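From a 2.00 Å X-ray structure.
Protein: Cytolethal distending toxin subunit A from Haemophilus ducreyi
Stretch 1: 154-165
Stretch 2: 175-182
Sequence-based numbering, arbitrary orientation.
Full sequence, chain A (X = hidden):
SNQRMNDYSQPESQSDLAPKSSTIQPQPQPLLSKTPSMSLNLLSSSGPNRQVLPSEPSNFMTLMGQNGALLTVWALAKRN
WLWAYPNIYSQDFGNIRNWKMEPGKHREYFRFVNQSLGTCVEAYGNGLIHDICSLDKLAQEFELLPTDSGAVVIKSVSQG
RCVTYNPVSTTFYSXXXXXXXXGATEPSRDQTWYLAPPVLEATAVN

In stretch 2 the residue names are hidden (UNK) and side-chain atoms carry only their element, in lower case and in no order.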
# COMPACT_ATOMS: atom_id res chain seq x y z
N ILE A 154 -12.82 10.26 -6.01
CA ILE A 154 -12.15 11.51 -5.64
C ILE A 154 -13.17 12.62 -5.40
O ILE A 154 -13.86 13.07 -6.32
CB ILE A 154 -11.19 11.94 -6.74
CG1 ILE A 154 -10.21 10.79 -7.05
CG2 ILE A 154 -10.46 13.19 -6.32
CD1 ILE A 154 -9.29 11.04 -8.25
N LYS A 155 -13.25 13.07 -4.15
CA LYS A 155 -14.22 14.09 -3.79
C LYS A 155 -13.62 15.46 -3.52
O LYS A 155 -12.71 15.61 -2.69
CB LYS A 155 -14.99 13.62 -2.54
CG LYS A 155 -16.20 14.46 -2.17
CD LYS A 155 -16.88 13.85 -0.96
CE LYS A 155 -18.22 14.50 -0.66
NZ LYS A 155 -18.81 13.94 0.59
N SER A 156 -14.10 16.46 -4.26
CA SER A 156 -13.65 17.83 -4.05
C SER A 156 -14.18 18.24 -2.68
O SER A 156 -15.38 18.15 -2.41
CB SER A 156 -14.24 18.76 -5.11
OG SER A 156 -14.11 20.12 -4.71
N VAL A 157 -13.30 18.69 -1.80
CA VAL A 157 -13.75 19.10 -0.48
C VAL A 157 -14.47 20.45 -0.55
O VAL A 157 -15.48 20.66 0.14
CB VAL A 157 -12.59 19.19 0.51
CG1 VAL A 157 -13.08 19.77 1.84
CG2 VAL A 157 -11.99 17.79 0.73
N SER A 158 -13.98 21.36 -1.38
CA SER A 158 -14.62 22.67 -1.48
C SER A 158 -16.00 22.56 -2.10
O SER A 158 -16.92 23.27 -1.70
CB SER A 158 -13.76 23.63 -2.31
OG SER A 158 -13.72 23.17 -3.64
N GLN A 159 -16.17 21.66 -3.06
CA GLN A 159 -17.48 21.52 -3.71
C GLN A 159 -18.37 20.44 -3.14
O GLN A 159 -19.59 20.53 -3.24
CB GLN A 159 -17.32 21.27 -5.22
CG GLN A 159 -16.81 22.48 -5.97
CD GLN A 159 -17.09 22.39 -7.45
OE1 GLN A 159 -17.98 21.65 -7.88
NE2 GLN A 159 -16.36 23.17 -8.25
N GLY A 160 -17.78 19.42 -2.55
CA GLY A 160 -18.59 18.34 -2.03
C GLY A 160 -19.07 17.48 -3.19
O GLY A 160 -20.06 16.77 -3.06
N ARG A 161 -18.37 17.56 -4.33
CA ARG A 161 -18.75 16.79 -5.51
C ARG A 161 -17.59 15.89 -5.95
O ARG A 161 -16.44 16.17 -5.64
CB ARG A 161 -19.15 17.73 -6.65
CG ARG A 161 -20.41 18.55 -6.35
CD ARG A 161 -21.06 19.09 -7.63
NE ARG A 161 -20.24 20.10 -8.32
CZ ARG A 161 -20.55 20.62 -9.51
NH1 ARG A 161 -21.65 20.22 -10.12
NH2 ARG A 161 -19.78 21.53 -10.07
N CYS A 162 -17.90 14.82 -6.67
CA CYS A 162 -16.88 13.87 -7.10
C CYS A 162 -16.45 13.98 -8.55
O CYS A 162 -17.24 14.35 -9.43
CB CYS A 162 -17.37 12.45 -6.78
SG CYS A 162 -17.30 12.13 -4.99
N VAL A 163 -15.18 13.66 -8.79
CA VAL A 163 -14.59 13.71 -10.13
C VAL A 163 -15.22 12.60 -10.97
O VAL A 163 -15.08 11.41 -10.67
CB VAL A 163 -13.07 13.55 -10.04
CG1 VAL A 163 -12.43 13.65 -11.42
CG2 VAL A 163 -12.51 14.63 -9.10
N THR A 164 -15.90 13.01 -12.03
CA THR A 164 -16.65 12.12 -12.91
C THR A 164 -16.12 12.15 -14.34
O THR A 164 -15.62 13.18 -14.80
CB THR A 164 -18.13 12.60 -12.93
OG1 THR A 164 -18.58 12.75 -11.58
CG2 THR A 164 -19.04 11.62 -13.68
N TYR A 165 -16.24 11.03 -15.05
CA TYR A 165 -15.76 10.97 -16.43
C TYR A 165 -16.55 9.93 -17.22
O TYR A 165 -17.20 9.07 -16.63
CB TYR A 165 -14.27 10.62 -16.48
CG TYR A 165 -13.97 9.25 -15.92
CD1 TYR A 165 -13.86 8.13 -16.77
CD2 TYR A 165 -13.83 9.06 -14.55
CE1 TYR A 165 -13.62 6.86 -16.24
CE2 TYR A 165 -13.59 7.80 -14.01
CZ TYR A 165 -13.48 6.70 -14.85
OH TYR A 165 -13.28 5.46 -14.29
N UNK A 175 -14.06 13.24 -20.78
CA UNK A 175 -14.31 14.59 -20.29
C UNK A 175 -14.43 14.46 -18.79
O UNK A 175 -15.14 13.59 -18.29
c UNK A 175 -15.88 16.59 -20.48
c UNK A 175 -15.63 15.13 -20.89
o UNK A 175 -15.54 15.05 -22.32
N UNK A 176 -13.73 15.33 -18.06
CA UNK A 176 -13.72 15.27 -16.60
C UNK A 176 -14.58 16.37 -15.97
O UNK A 176 -14.37 17.55 -16.22
c UNK A 176 -11.39 14.31 -16.76
c UNK A 176 -12.27 15.40 -16.10
c UNK A 176 -12.22 15.28 -14.58
N UNK A 177 -15.54 15.96 -15.15
CA UNK A 177 -16.43 16.92 -14.53
C UNK A 177 -16.57 16.63 -13.05
O UNK A 177 -15.96 15.68 -12.54
c UNK A 177 -17.81 17.15 -16.66
o UNK A 177 -18.35 15.49 -15.00
c UNK A 177 -17.85 16.83 -15.16
N UNK A 178 -17.37 17.44 -12.37
CA UNK A 178 -17.66 17.25 -10.96
C UNK A 178 -19.17 17.09 -10.85
O UNK A 178 -19.93 17.87 -11.43
c UNK A 178 -15.72 18.65 -9.99
c UNK A 178 -15.17 17.44 -9.22
c UNK A 178 -17.22 18.47 -10.15
c UNK A 178 -15.42 19.95 -9.24
N UNK A 179 -19.63 16.06 -10.14
CA UNK A 179 -21.07 15.86 -9.97
C UNK A 179 -21.36 15.14 -8.67
O UNK A 179 -20.43 14.76 -7.94
c UNK A 179 -21.67 15.10 -11.17
o UNK A 179 -21.09 13.82 -11.31
N UNK A 180 -22.63 14.93 -8.37
CA UNK A 180 -23.00 14.29 -7.12
C UNK A 180 -22.28 12.95 -6.95
O UNK A 180 -22.17 12.16 -7.89
c UNK A 180 -24.93 13.53 -5.68
c UNK A 180 -25.03 13.19 -8.15
c UNK A 180 -24.55 14.10 -7.03
N UNK A 181 -21.77 12.71 -5.75
CA UNK A 181 -21.04 11.48 -5.46
C UNK A 181 -21.94 10.27 -5.28
O UNK A 181 -22.35 9.98 -4.16
c UNK A 181 -20.20 11.64 -4.19
s UNK A 181 -18.99 13.00 -4.24
N UNK A 182 -22.26 9.56 -6.35
CA UNK A 182 -23.10 8.38 -6.18
C UNK A 182 -22.32 7.10 -6.46
O UNK A 182 -22.85 5.99 -6.30
c UNK A 182 -24.34 8.45 -7.06
o UNK A 182 -24.93 9.36 -9.16
c UNK A 182 -24.03 8.82 -8.49
o UNK A 182 -22.89 8.57 -8.96
O HOH W 1 -21.94 14.75 -3.80

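Position 175 carries a first carbon bearing one oxygen and one carbon, the fork of a threonine. The side chain stays clear of stretch 1, so Thr175 contributes backbone: its O lies 3.3 Å from Tyr165 CA in a CA-H...O contact.

Position 176 has three carbons, the first bearing the other two, with no oxygen; one branch carbon comes within 3.6 Å of Val163 CG1. This is Val176, a compact apolar residue on the buried face shared with Val163.

At 177 the fork of one oxygen and one carbon returns, on the other face. The oxygen sits 3.6 Å from Thr164 CB, and the residue is Thr177. Its backbone does the heavier work: Thr164 N donates to Thr177 O at 2.7 Å, and Thr177 N to Thr164 O at 2.8 Å, both nearly straight.

Position 178 shows four carbons forked at the second. One terminal carbon lies 3.9 Å from Val163 CG2, the other 3.4 Å from Gln159 OE1, and the residue is leucine. Leu178 loses more surface to stretch 1 than any other residue of its stretch. Gln159 OE1 also accepts from Arg161 NE and Arg161 NH2, each at 2.8 Å, and the guanidinium so held lays one face over Leu178 O.

Position 179 has one carbon and then one oxygen, and that oxygen lies 2.7 Å from Thr164 OG1: Ser179. Its OG is the donor of that hydrogen bond, and Thr164 OG1 in turn donates to Cys162 O at 3.0 Å, so hydroxyls join side chain to backbone. The main chain pairs as well, Cys162 N to Ser179 O at 2.8 Å and Ser179 N to Cys162 O at 3.0 Å.

Position 180 holds three carbons, the first bearing the other two; the side chain points away and touches nothing on stretch 1. It is Val180, exposed.

At 181 a carbon leads to a sulfur 2.0 Å from Cys162 SG, a disulfide that identifies Cys181. Its chi3 is 94°, close to the relaxed value. One water accepts from Cys181 N at 2.8 Å and donates to Gly160 O at 2.9 Å, bridging the two stretches beyond the paired strands.

Position 182 has two carbons, the second carrying two oxygens: a carboxylate, Asp182. It makes no contact with stretch 1; its oxygens find partners elsewhere in the structure.

The rule is alternation on an antiparallel ladder. Val176 and Leu178 pack with Val163 on one face, while Thr177 and Ser179 meet Thr164 on the other. Backbone bonds set the register, and the disulfide ties Cys162, at the end of the ladder, to Cys181 just past it.

Stretch 2 (175-182) TVTLSVCD
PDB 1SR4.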